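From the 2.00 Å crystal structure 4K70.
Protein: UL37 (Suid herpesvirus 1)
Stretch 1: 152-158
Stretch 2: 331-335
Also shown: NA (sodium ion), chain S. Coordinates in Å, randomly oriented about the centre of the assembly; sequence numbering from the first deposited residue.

Stretch 1 (152-158) RVVPPEQ
Stretch 2 (331-335) ASPLQ

Leu334 carries this contact, which buries about 268 Å², both sides summed, and is held by apolar packing, with no hydrogen bond across it. Stretch 1 runs extended from Arg152 to Pro155 (phi/psi near -95/115 at Val153, -114/132 at Val154, -65/131 at Pro155), then takes helical phi/psi from Pro156 (-51/-29); Gln158 N donates to Pro155 O at 2.9 Å. Val153 N lies 2.8 Å from the sodium ion NA, which has one further ligand atom elsewhere in the structure. Stretch 2 enters a helix at Pro333 (-58/-43). Ser332, chi1 p, caps it by accepting a weak bond from Gln335 N to its OG at 3.3 Å; Gln335 OE1 takes Ala331 N at 2.9 Å.

The CA traces run roughly opposite ways, with Pro155 CA 5.2 Å from Leu334 CA. Leu334 points toward stretch 1 with chi1 t and chi2 p, placing CD1 3.7 Å from CG1 of Val153 (chi1 t) and CD2 3.8 Å from CG of Pro155. A forked side chain thus spans Val153 and Pro155, while Val154 between them points away. Pro333 and Pro156, both C-gamma exo, point toward the opposite stretch, with Pro333 CB 3.6 Å from Pro156 CG; compact rings suit this close approach, and at Pro333, in the helix's first turn, the missing NH costs no helical bond.

Glu157 (chi1 -36°, chi2 100°) starts sideways but brings OE2 within 3.5 Å of Pro333 CD and 3.7 Å of Leu334 N. That oxygen is buried without a polar partner.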

# COMPACT_ATOMS: atom_id res chain seq x y z
N ARG A 152 16.42 -2.88 -8.07
CA ARG A 152 16.43 -3.39 -6.71
C ARG A 152 15.08 -3.99 -6.32
O ARG A 152 14.03 -3.36 -6.49
CB ARG A 152 16.85 -2.30 -5.70
CG ARG A 152 17.18 -2.88 -4.31
CD ARG A 152 17.88 -1.90 -3.37
NE ARG A 152 17.16 -0.64 -3.22
CZ ARG A 152 17.45 0.48 -3.88
NH1 ARG A 152 18.47 0.49 -4.74
NH2 ARG A 152 16.74 1.58 -3.69
N VAL A 153 15.12 -5.21 -5.80
CA VAL A 153 13.93 -5.90 -5.34
C VAL A 153 13.76 -5.67 -3.84
O VAL A 153 14.58 -6.11 -3.04
CB VAL A 153 14.00 -7.40 -5.63
CG1 VAL A 153 12.80 -8.12 -5.02
CG2 VAL A 153 14.06 -7.64 -7.14
N VAL A 154 12.69 -4.97 -3.46
CA VAL A 154 12.44 -4.64 -2.07
C VAL A 154 11.18 -5.34 -1.55
O VAL A 154 10.14 -5.31 -2.19
CB VAL A 154 12.24 -3.13 -1.90
CG1 VAL A 154 12.07 -2.79 -0.43
CG2 VAL A 154 13.40 -2.35 -2.51
N PRO A 155 11.28 -5.98 -0.37
CA PRO A 155 10.05 -6.54 0.20
C PRO A 155 9.07 -5.42 0.53
O PRO A 155 9.48 -4.44 1.15
CB PRO A 155 10.53 -7.22 1.48
CG PRO A 155 12.03 -7.42 1.29
CD PRO A 155 12.47 -6.26 0.45
N PRO A 156 7.81 -5.53 0.09
CA PRO A 156 6.80 -4.50 0.34
C PRO A 156 6.70 -4.09 1.82
O PRO A 156 6.37 -2.95 2.15
CB PRO A 156 5.51 -5.18 -0.10
CG PRO A 156 5.96 -6.08 -1.20
CD PRO A 156 7.27 -6.63 -0.72
N GLU A 157 7.02 -5.03 2.70
CA GLU A 157 6.86 -4.86 4.14
C GLU A 157 7.95 -3.98 4.69
O GLU A 157 7.79 -3.34 5.73
CB GLU A 157 6.90 -6.24 4.80
CG GLU A 157 6.22 -7.34 3.94
CD GLU A 157 7.22 -8.20 3.17
OE1 GLU A 157 8.28 -8.52 3.76
OE2 GLU A 157 6.94 -8.57 1.99
N GLN A 158 9.06 -3.91 3.97
CA GLN A 158 10.26 -3.23 4.43
C GLN A 158 10.14 -1.72 4.31
O GLN A 158 10.77 -0.97 5.06
CB GLN A 158 11.46 -3.71 3.62
CG GLN A 158 12.72 -2.89 3.80
CD GLN A 158 13.90 -3.53 3.11
OE1 GLN A 158 14.08 -4.75 3.17
NE2 GLN A 158 14.71 -2.72 2.44
N ALA A 331 4.14 -16.95 1.74
CA ALA A 331 3.50 -16.40 2.92
C ALA A 331 3.74 -14.90 3.05
O ALA A 331 3.51 -14.33 4.11
CB ALA A 331 3.98 -17.13 4.20
N SER A 332 4.21 -14.26 1.99
CA SER A 332 4.41 -12.81 2.03
C SER A 332 4.22 -12.29 0.63
O SER A 332 4.25 -13.06 -0.31
CB SER A 332 5.82 -12.46 2.51
OG SER A 332 6.81 -12.84 1.56
N PRO A 333 4.03 -10.97 0.50
CA PRO A 333 3.90 -10.31 -0.80
C PRO A 333 5.11 -10.54 -1.67
O PRO A 333 4.94 -10.80 -2.85
CB PRO A 333 3.81 -8.82 -0.44
CG PRO A 333 3.31 -8.81 0.97
CD PRO A 333 3.80 -10.05 1.63
N LEU A 334 6.32 -10.43 -1.11
CA LEU A 334 7.51 -10.56 -1.94
C LEU A 334 7.56 -11.95 -2.54
O LEU A 334 7.78 -12.12 -3.74
CB LEU A 334 8.79 -10.28 -1.16
CG LEU A 334 10.07 -10.59 -1.95
CD1 LEU A 334 10.09 -9.86 -3.30
CD2 LEU A 334 11.31 -10.26 -1.16
N GLN A 335 7.35 -12.96 -1.70
CA GLN A 335 7.42 -14.34 -2.15
C GLN A 335 6.46 -14.64 -3.30
O GLN A 335 6.85 -15.23 -4.30
CB GLN A 335 7.15 -15.28 -0.97
CG GLN A 335 8.26 -15.24 0.08
CD GLN A 335 7.92 -16.03 1.34
OE1 GLN A 335 7.01 -16.84 1.35
NE2 GLN A 335 8.66 -15.77 2.41
NA NA S . 17.64 -6.21 -4.98